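Local coordinates for protein DJ-1 homolog D (PDB 4OGG) that belongs to the DJ-1/PfpI family and carries two copies of its alpha/beta domain, each with a chemically modified cysteine, in a single chain, at residues Y12-E17 against A48-C53; D128-R133 against V146-K151; G189-A194 against Q219-Q224; H292-V297 against Q314-A319. All blocks are in the same frame, centred on the assembly; numbering follows the deposited sequence.

In the fold
The four contacts follow one another along the chain. Interactions 1 and 2 belong to the first DJ-1/PfpI domain and interaction 4 to the second, while interaction 3 brings strand 189-192 against the end of helix 208-221. Interaction 1 lies at the modified cysteine at position 118, which His50 reaches by a hydrogen bond, and it also meets His257 and Tyr209 of the second half. Interaction 3 comes closest to it, with nearest atoms about 10 Å apart. Interaction 4 uses helix 314-320, which starts soon after the other modified cysteine, at position 311. Interactions 2 and 4 lie far from the chain's centre on opposite sides of it, their centres 52 Å apart; interaction 4 is nonetheless buried.

Interaction 1 of 4, residues Y12-E17 against A48-C53; sequences YMEDYE and AVHDFC
Met13 and Asp15 straddle Ala48 through a parallel beta bridge that leads straight into the N-cap of helix 15-27, a strand-to-helix turn beside the modified cysteine at position 118 in this DJ-1/PfpI domain. Ala48 N gives its hydrogen to Met13 O at 2.9 Å, and Ala48 O takes one from Asp15 N, also at 2.9 Å. Between the two bonds the CA-H of Glu14 points to Ala48 O, with Glu14 CA 3.4 Å from that oxygen. This is the tight part, and Glu14 completes it. A bend at chi2 (-74°) turns Glu14 CD back toward Ala48 O, 3.6 Å away, and the carboxylate then serves both segments. OE1 receives His50 N on its anti side at 2.8 Å, nearly straight at 168°, and is bonded by His257 as well. OE2 receives Tyr16 N on its syn side at 2.8 Å, a capping bond, with a weak one from Glu17 N beside it. Backbone donors at both oxygens therefore hold the group's rotation. The Glu14 and His50 side chains pass one another running opposite ways, carboxylate and imidazole planes 62° apart, while the ring's nitrogens are engaged by the modified cysteine and Glu60. Packing is looser at the two ends. Beyond Asp51 the chain leaves the helix start, and Cys53 is exposed. At the other end Tyr251 of a neighbouring subunit packs on Tyr12; the edge of the Tyr12 ring meets Ala48, with Tyr12 CD1 4.2 Å from Ala48 CB.

Interaction 2 of 4, residues D128-R133 against V146-K151; sequences DTVNGR and VAAGAK
Asp128 OD1 and Ala148 O, 4.2 Å apart, are tied together by a single water. It donates to Asp128 OD1 at 2.7 Å and to Ala148 O, and accepts from Val130 N, so three groups grip it where two helix ends meet. Both ends are Schellman motifs: Asp128 closes helix 121-126 and Gly149 closes helix 142-147, each with positive phi. Between helix 121-126 and strand 134-135 the chain makes a type II beta turn from Val130 to Arg133, and the turn docks on the second helix end in this DJ-1/PfpI domain. Gly132 N bonds Gly149 O at 2.7 Å, almost straight at the hydrogen (169°) although the donor stands 52° above the carbonyl plane. Farther along, Lys151 N donates to Arg133 O at 2.9 Å. The apolar part is small and rests on Val130. With CG1 anti to the carbonyl carbon (chi1 -57°), Val130 CG2 is left between the backbone N and the carbonyl carbon and touches Ala148 CB at 3.6 Å and Ala150 CB at 3.8 Å, while Leu145 also packs on the valine. The carbonyl of Val130 works twice, accepting Arg133 N to close the turn and receiving the Ala150 CA-H. Leu340 of the second subunit packs on Ala147 and Ala148. On the solvent side the Lys151 chain, extended beyond CG, runs past the turn, with its CE 3.7 Å from Gly132 O.

Interaction 3 of 4, residues G189-A194 against Q219-Q224; sequences GKITGA and QALGCQ
The side chains of Ile191 and Leu221 lie roughly perpendicular, the first from strand 189-192 and the second from the last turn of helix 208-221. They touch by one methyl each, Ile191 CG2 lying 4.2 Å from Leu221 CD2. With CG1 beside the backbone N (chi1 -56°), CG2 of Ile191 stands anti to that N and also meets the backbone of the same leucine, 3.4 Å from Leu221 O. The carbonyl is pressed a second time by Ala194, whose CB points at the helix end and comes within 3.0 Å of Leu221 O, a tight approach. Past it, Ala194 O receives the CA-H of Cys223, with Cys223 CA at 3.5 Å. Gly222 lies between these residues as the positive-phi residue of a Schellman motif that turns the chain out of the helix; its N bonds back to Gln219 O. The contact is thus mainly methyl and carbonyl packing round a helix terminus. Helix 176-186 flanks it through Gln181, which touches Ile191 and bonds Ala220 O. Strand 383-386 pairs antiparallel with 189-192 and sets Val384 against Leu221, while Gln224 opens strand 224-228, an outermost strand of the second six-stranded sheet.

Interaction 4 of 4, residues H292-V297 against Q314-A319; sequences HVLNIV and QQILAA
Val297 and Leu317 meet in the tightest pair of a nearly perpendicular helix packing, Val297 CG1 standing 3.4 Å from Leu317 CD2, closer than usual for two carbons. Helices 291-302 and 314-320 of the second DJ-1/PfpI domain cross here at -86°, their local axes 9.5 Å apart, and the side chains that meet are all apolar. Ile316 takes the central place. Its CG1 lies beside the backbone N, which leaves CG2 anti to that N and directed into the other helix. There CG2 is met by Val297 CG2 at 3.8 Å and by Val293 CG1 at 3.9 Å, one helical turn apart, with Leu294 CD2 more loosely beside them at 4.2 Å. Val293 and Val297 share one rotamer, CG1 anti to the backbone N, yet use it differently: Val293 offers CG1 alone to Ile316, whereas Val297 divides its branches, CG2 to Ile316 and CG1 to Leu317. The side chains of Val297 and Leu317 lie roughly perpendicular. Leu317 starts out away from the other helix, and its CD2 branch nonetheless makes the contact. Both helices lie against strand 275-278 of the six-stranded sheet, Val297 resting on Leu276 and both Ile316 and Leu317 on Ile278; Leu287 packs on Ile316 as well. At the far end Leu294, with CG anti to its carbonyl carbon (chi1 -59°), reaches across mainly by CD2, which lies 3.7 Å from Ile316 O and 3.9 Å from Ala319 CB.

Interaction 1 of 4, residues Y12-E17 against A48-C53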
# COMPACT_ATOMS: atom_id res chain seq x y z
N TYR C 12 -9.17 13.41 5.40
CA TYR C 12 -8.55 13.38 4.08
C TYR C 12 -8.22 14.76 3.52
O TYR C 12 -8.16 14.96 2.30
CB TYR C 12 -9.39 12.54 3.12
CG TYR C 12 -9.25 11.06 3.44
CD1 TYR C 12 -8.03 10.41 3.25
CD2 TYR C 12 -10.31 10.33 3.97
CE1 TYR C 12 -7.86 9.07 3.59
CE2 TYR C 12 -10.15 8.98 4.31
CZ TYR C 12 -8.93 8.36 4.12
OH TYR C 12 -8.76 7.04 4.46
N MET C 13 -8.00 15.72 4.41
CA MET C 13 -7.57 17.04 3.97
C MET C 13 -6.13 16.74 3.52
O MET C 13 -5.55 15.74 3.95
CB MET C 13 -7.57 18.02 5.15
CG MET C 13 -6.70 17.60 6.32
SD MET C 13 -6.93 18.67 7.76
CE MET C 13 -6.44 17.58 9.06
N GLU C 14 -5.56 17.57 2.65
CA GLU C 14 -4.21 17.31 2.17
C GLU C 14 -3.20 17.53 3.30
O GLU C 14 -3.18 18.59 3.92
CB GLU C 14 -3.89 18.21 0.97
CG GLU C 14 -3.07 17.52 -0.13
CD GLU C 14 -1.61 17.33 0.23
OE1 GLU C 14 -0.95 16.47 -0.40
OE2 GLU C 14 -1.10 18.04 1.12
N ASP C 15 -2.38 16.51 3.56
CA ASP C 15 -1.41 16.54 4.65
C ASP C 15 -0.52 17.79 4.72
O ASP C 15 -0.37 18.39 5.78
CB ASP C 15 -0.54 15.27 4.61
CG ASP C 15 0.01 14.89 5.98
OD1 ASP C 15 -0.39 15.51 6.99
OD2 ASP C 15 0.85 13.97 6.05
N TYR C 16 0.09 18.17 3.60
CA TYR C 16 0.94 19.37 3.61
C TYR C 16 0.12 20.63 3.87
O TYR C 16 0.55 21.52 4.60
CB TYR C 16 1.64 19.57 2.26
CG TYR C 16 2.88 18.74 2.01
CD1 TYR C 16 3.59 18.16 3.06
CD2 TYR C 16 3.39 18.61 0.72
CE1 TYR C 16 4.79 17.47 2.82
CE2 TYR C 16 4.58 17.94 0.47
CZ TYR C 16 5.27 17.37 1.52
OH TYR C 16 6.45 16.71 1.27
N GLU C 17 -1.06 20.69 3.27
CA GLU C 17 -1.91 21.86 3.38
C GLU C 17 -2.45 22.17 4.77
O GLU C 17 -2.93 23.28 5.02
CB GLU C 17 -3.02 21.76 2.34
CG GLU C 17 -2.46 22.02 0.95
CD GLU C 17 -3.29 21.44 -0.18
OE1 GLU C 17 -4.53 21.50 -0.11
OE2 GLU C 17 -2.69 20.92 -1.14
N ALA C 48 -4.57 13.03 3.39
CA ALA C 48 -4.26 12.50 2.07
C ALA C 48 -2.97 13.09 1.55
O ALA C 48 -2.67 14.26 1.80
CB ALA C 48 -5.39 12.81 1.10
N VAL C 49 -2.19 12.27 0.86
CA VAL C 49 -0.95 12.72 0.24
C VAL C 49 -1.32 12.82 -1.24
O VAL C 49 -1.62 11.81 -1.87
CB VAL C 49 0.19 11.68 0.39
CG1 VAL C 49 1.38 12.09 -0.48
CG2 VAL C 49 0.62 11.58 1.85
N HIS C 50 -1.34 14.03 -1.77
CA HIS C 50 -1.66 14.24 -3.18
C HIS C 50 -0.38 14.63 -3.89
O HIS C 50 0.10 15.76 -3.76
CB HIS C 50 -2.74 15.30 -3.34
CG HIS C 50 -4.11 14.81 -2.97
ND1 HIS C 50 -5.22 15.62 -2.99
CD2 HIS C 50 -4.54 13.58 -2.62
CE1 HIS C 50 -6.29 14.91 -2.67
NE2 HIS C 50 -5.90 13.66 -2.43
N ASP C 51 0.16 13.68 -4.63
CA ASP C 51 1.41 13.87 -5.35
C ASP C 51 1.19 13.98 -6.85
O ASP C 51 0.31 13.33 -7.41
CB ASP C 51 2.35 12.70 -5.04
CG ASP C 51 3.80 13.11 -4.97
OD1 ASP C 51 4.66 12.22 -4.83
OD2 ASP C 51 4.08 14.32 -5.04
N PHE C 52 2.02 14.80 -7.49
CA PHE C 52 1.94 15.02 -8.93
C PHE C 52 3.06 14.24 -9.60
O PHE C 52 4.07 14.81 -10.03
CB PHE C 52 2.05 16.51 -9.22
CG PHE C 52 1.06 17.34 -8.46
CD1 PHE C 52 -0.29 17.33 -8.80
CD2 PHE C 52 1.47 18.10 -7.36
CE1 PHE C 52 -1.22 18.06 -8.06
CE2 PHE C 52 0.55 18.83 -6.62
CZ PHE C 52 -0.80 18.81 -6.97
N CYS C 53 2.88 12.93 -9.69
CA CYS C 53 3.87 12.05 -10.29
C CYS C 53 3.96 12.20 -11.81
O CYS C 53 4.87 12.87 -12.31
CB CYS C 53 3.54 10.60 -9.92
SG CYS C 53 3.33 10.38 -8.13

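Interaction 2 of 4, residues D128-R133 against V146-K151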
# COMPACT_ATOMS: atom_id res chain seq x y z
N ASP C 128 -21.24 30.78 -0.50
CA ASP C 128 -21.61 31.88 -1.38
C ASP C 128 -20.90 33.16 -0.95
O ASP C 128 -21.52 34.21 -0.77
CB ASP C 128 -23.13 32.08 -1.35
CG ASP C 128 -23.61 33.11 -2.37
OD1 ASP C 128 -23.09 33.11 -3.51
OD2 ASP C 128 -24.51 33.90 -2.02
N THR C 129 -19.58 33.07 -0.78
CA THR C 129 -18.78 34.21 -0.36
C THR C 129 -17.73 34.62 -1.38
O THR C 129 -16.77 35.31 -1.03
CB THR C 129 -18.07 33.91 0.98
OG1 THR C 129 -17.20 32.78 0.82
CG2 THR C 129 -19.09 33.61 2.07
N VAL C 130 -17.90 34.22 -2.64
CA VAL C 130 -16.93 34.57 -3.67
C VAL C 130 -17.52 35.40 -4.81
O VAL C 130 -16.82 35.72 -5.77
CB VAL C 130 -16.29 33.30 -4.29
CG1 VAL C 130 -15.64 32.46 -3.21
CG2 VAL C 130 -17.36 32.50 -5.04
N ASN C 131 -18.80 35.74 -4.70
CA ASN C 131 -19.47 36.51 -5.74
C ASN C 131 -18.72 37.82 -6.00
O ASN C 131 -18.59 38.65 -5.10
CB ASN C 131 -20.91 36.82 -5.31
CG ASN C 131 -21.82 37.10 -6.49
OD1 ASN C 131 -21.39 37.66 -7.51
ND2 ASN C 131 -23.09 36.73 -6.36
N GLY C 132 -18.23 37.98 -7.22
CA GLY C 132 -17.50 39.18 -7.59
C GLY C 132 -16.10 39.30 -7.00
O GLY C 132 -15.47 40.35 -7.12
N ARG C 133 -15.62 38.23 -6.38
CA ARG C 133 -14.29 38.23 -5.77
C ARG C 133 -13.25 37.58 -6.67
O ARG C 133 -13.50 36.53 -7.27
CB ARG C 133 -14.34 37.47 -4.44
CG ARG C 133 -15.22 38.11 -3.38
CD ARG C 133 -14.49 39.26 -2.70
NE ARG C 133 -13.83 38.85 -1.46
CZ ARG C 133 -14.48 38.46 -0.37
NH1 ARG C 133 -15.80 38.42 -0.35
NH2 ARG C 133 -13.80 38.12 0.72
N VAL C 146 -16.72 29.88 -10.72
CA VAL C 146 -17.29 30.73 -11.76
C VAL C 146 -18.81 30.71 -11.60
O VAL C 146 -19.46 31.75 -11.68
CB VAL C 146 -16.91 30.21 -13.17
CG1 VAL C 146 -17.72 30.93 -14.24
CG2 VAL C 146 -15.42 30.42 -13.40
N ALA C 147 -19.35 29.52 -11.34
CA ALA C 147 -20.79 29.37 -11.16
C ALA C 147 -21.28 30.17 -9.96
O ALA C 147 -22.42 30.62 -9.92
CB ALA C 147 -21.14 27.90 -10.98
N ALA C 148 -20.40 30.34 -8.97
CA ALA C 148 -20.73 31.07 -7.76
C ALA C 148 -20.50 32.57 -7.90
O ALA C 148 -20.56 33.31 -6.91
CB ALA C 148 -19.93 30.52 -6.58
N GLY C 149 -20.22 33.02 -9.12
CA GLY C 149 -20.01 34.44 -9.38
C GLY C 149 -18.61 34.99 -9.19
O GLY C 149 -18.40 36.20 -9.26
N ALA C 150 -17.64 34.11 -8.96
CA ALA C 150 -16.27 34.55 -8.76
C ALA C 150 -15.58 35.04 -10.02
O ALA C 150 -15.94 34.65 -11.14
CB ALA C 150 -15.45 33.41 -8.15
N LYS C 151 -14.61 35.93 -9.84
CA LYS C 151 -13.82 36.44 -10.94
C LYS C 151 -12.65 35.46 -10.92
O LYS C 151 -11.62 35.70 -10.29
CB LYS C 151 -13.35 37.86 -10.67
CG LYS C 151 -14.51 38.85 -10.58
CD LYS C 151 -14.02 40.28 -10.60
CE LYS C 151 -15.19 41.25 -10.73
NZ LYS C 151 -14.72 42.64 -11.02
O HOH W 1 -20.45 33.36 -4.01

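Interaction 3 of 4, residues G189-A194 against Q219-Q224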
# COMPACT_ATOMS: atom_id res chain seq x y z
N GLY C 189 1.07 41.41 10.09
CA GLY C 189 2.46 41.05 10.32
C GLY C 189 3.47 41.73 9.41
O GLY C 189 3.25 41.91 8.22
N LYS C 190 4.60 42.10 10.01
CA LYS C 190 5.69 42.74 9.28
C LYS C 190 6.90 41.82 9.45
O LYS C 190 7.26 41.48 10.58
CB LYS C 190 5.99 44.12 9.87
CG LYS C 190 7.20 44.80 9.25
CD LYS C 190 6.97 45.12 7.78
CE LYS C 190 8.19 45.77 7.15
NZ LYS C 190 9.37 44.85 7.15
N ILE C 191 7.51 41.43 8.34
CA ILE C 191 8.66 40.54 8.37
C ILE C 191 9.95 41.32 8.12
O ILE C 191 10.03 42.10 7.17
CB ILE C 191 8.54 39.44 7.29
CG1 ILE C 191 7.23 38.68 7.47
CG2 ILE C 191 9.74 38.50 7.37
CD1 ILE C 191 6.90 37.75 6.32
N THR C 192 10.94 41.11 8.97
CA THR C 192 12.22 41.80 8.84
C THR C 192 13.40 40.84 8.95
O THR C 192 13.29 39.80 9.61
CB THR C 192 12.39 42.89 9.91
OG1 THR C 192 12.18 42.32 11.21
CG2 THR C 192 11.39 44.02 9.69
N GLY C 193 14.51 41.20 8.31
CA GLY C 193 15.71 40.39 8.35
C GLY C 193 15.64 39.06 7.63
O GLY C 193 16.42 38.16 7.91
N ALA C 194 14.71 38.95 6.67
CA ALA C 194 14.53 37.71 5.93
C ALA C 194 15.41 37.57 4.69
O ALA C 194 15.26 36.62 3.92
CB ALA C 194 13.06 37.55 5.54
N GLN C 219 10.83 29.86 3.29
CA GLN C 219 10.54 30.54 2.03
C GLN C 219 9.41 31.55 2.24
O GLN C 219 9.37 32.58 1.58
CB GLN C 219 10.11 29.55 0.95
CG GLN C 219 11.21 28.66 0.41
CD GLN C 219 10.70 27.73 -0.67
OE1 GLN C 219 9.72 27.01 -0.47
NE2 GLN C 219 11.37 27.72 -1.82
N ALA C 220 8.49 31.23 3.14
CA ALA C 220 7.36 32.12 3.41
C ALA C 220 7.81 33.45 4.01
O ALA C 220 7.17 34.48 3.81
CB ALA C 220 6.37 31.44 4.35
N LEU C 221 8.92 33.41 4.74
CA LEU C 221 9.47 34.60 5.36
C LEU C 221 10.15 35.47 4.31
O LEU C 221 10.35 36.67 4.52
CB LEU C 221 10.48 34.21 6.45
CG LEU C 221 9.92 33.51 7.69
CD1 LEU C 221 11.05 32.89 8.49
CD2 LEU C 221 9.15 34.51 8.54
N GLY C 222 10.51 34.86 3.18
CA GLY C 222 11.16 35.60 2.12
C GLY C 222 12.58 35.15 1.84
O GLY C 222 13.28 35.72 1.00
N CYS C 223 13.02 34.11 2.55
CA CYS C 223 14.38 33.59 2.39
C CYS C 223 14.55 32.81 1.09
O CYS C 223 13.59 32.26 0.54
CB CYS C 223 14.73 32.65 3.55
SG CYS C 223 14.58 33.34 5.21
N GLN C 224 15.78 32.78 0.59
CA GLN C 224 16.09 32.02 -0.62
C GLN C 224 16.51 30.67 -0.04
O GLN C 224 17.48 30.60 0.71
CB GLN C 224 17.25 32.65 -1.38
CG GLN C 224 17.75 31.83 -2.57
CD GLN C 224 16.65 31.51 -3.57
OE1 GLN C 224 15.92 32.39 -4.01
NE2 GLN C 224 16.53 30.23 -3.93

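Interaction 4 of 4, residues H292-V297 against Q314-A319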
# COMPACT_ATOMS: atom_id res chain seq x y z
N HIS C 292 31.73 14.58 1.26
CA HIS C 292 31.43 15.92 0.78
C HIS C 292 30.38 16.58 1.66
O HIS C 292 30.43 17.79 1.91
CB HIS C 292 30.95 15.86 -0.67
CG HIS C 292 31.97 15.32 -1.62
ND1 HIS C 292 31.71 15.12 -2.96
CD2 HIS C 292 33.25 14.92 -1.43
CE1 HIS C 292 32.79 14.63 -3.55
NE2 HIS C 292 33.73 14.50 -2.64
N VAL C 293 29.43 15.78 2.14
CA VAL C 293 28.38 16.29 3.01
C VAL C 293 28.97 16.70 4.36
O VAL C 293 28.63 17.74 4.91
CB VAL C 293 27.28 15.23 3.25
CG1 VAL C 293 26.32 15.69 4.33
CG2 VAL C 293 26.53 14.97 1.95
N LEU C 294 29.86 15.86 4.88
CA LEU C 294 30.50 16.14 6.16
C LEU C 294 31.31 17.42 6.08
O LEU C 294 31.36 18.20 7.04
CB LEU C 294 31.40 14.97 6.56
CG LEU C 294 30.70 13.61 6.70
CD1 LEU C 294 31.72 12.56 7.12
CD2 LEU C 294 29.59 13.70 7.73
N ASN C 295 31.96 17.65 4.94
CA ASN C 295 32.77 18.84 4.74
C ASN C 295 31.92 20.11 4.83
O ASN C 295 32.35 21.11 5.41
CB ASN C 295 33.46 18.79 3.37
CG ASN C 295 34.60 17.79 3.32
OD1 ASN C 295 35.10 17.45 2.25
ND2 ASN C 295 35.03 17.33 4.49
N ILE C 296 30.72 20.06 4.27
CA ILE C 296 29.81 21.20 4.30
C ILE C 296 29.40 21.51 5.73
O ILE C 296 29.33 22.67 6.13
CB ILE C 296 28.55 20.91 3.46
CG1 ILE C 296 28.94 20.75 1.98
CG2 ILE C 296 27.54 22.04 3.62
CD1 ILE C 296 27.81 20.27 1.10
N VAL C 297 29.13 20.47 6.51
CA VAL C 297 28.74 20.64 7.90
C VAL C 297 29.87 21.25 8.72
O VAL C 297 29.65 22.15 9.53
CB VAL C 297 28.34 19.29 8.53
CG1 VAL C 297 28.07 19.47 10.02
CG2 VAL C 297 27.10 18.74 7.83
N GLN C 314 20.74 14.68 13.08
CA GLN C 314 21.91 14.74 13.93
C GLN C 314 22.95 13.64 13.67
O GLN C 314 24.09 13.73 14.13
CB GLN C 314 21.48 14.72 15.41
CG GLN C 314 20.95 16.07 15.93
CD GLN C 314 19.51 16.38 15.53
OE1 GLN C 314 18.69 16.74 16.38
NE2 GLN C 314 19.20 16.26 14.24
N GLN C 315 22.56 12.60 12.94
CA GLN C 315 23.49 11.52 12.62
C GLN C 315 24.63 12.06 11.77
O GLN C 315 25.77 11.61 11.87
CB GLN C 315 22.77 10.39 11.86
CG GLN C 315 21.74 9.64 12.68
CD GLN C 315 21.00 8.60 11.87
OE1 GLN C 315 20.44 8.90 10.82
NE2 GLN C 315 20.98 7.36 12.36
N ILE C 316 24.32 13.04 10.93
CA ILE C 316 25.32 13.65 10.07
C ILE C 316 26.30 14.49 10.89
O ILE C 316 27.51 14.46 10.66
CB ILE C 316 24.66 14.54 9.00
CG1 ILE C 316 23.77 13.69 8.10
CG2 ILE C 316 25.73 15.25 8.17
CD1 ILE C 316 22.92 14.50 7.13
N LEU C 317 25.77 15.25 11.85
CA LEU C 317 26.60 16.09 12.70
C LEU C 317 27.56 15.22 13.52
O LEU C 317 28.73 15.54 13.67
CB LEU C 317 25.72 16.92 13.65
CG LEU C 317 24.67 17.82 12.99
CD1 LEU C 317 24.02 18.68 14.05
CD2 LEU C 317 25.33 18.70 11.93
N ALA C 318 27.03 14.11 14.03
CA ALA C 318 27.83 13.18 14.82
C ALA C 318 28.96 12.60 13.98
O ALA C 318 30.10 12.51 14.44
CB ALA C 318 26.94 12.06 15.36
N ALA C 319 28.64 12.22 12.75
CA ALA C 319 29.64 11.65 11.85
C ALA C 319 30.69 12.69 11.48
O ALA C 319 31.85 12.35 11.22
CB ALA C 319 28.96 11.11 10.60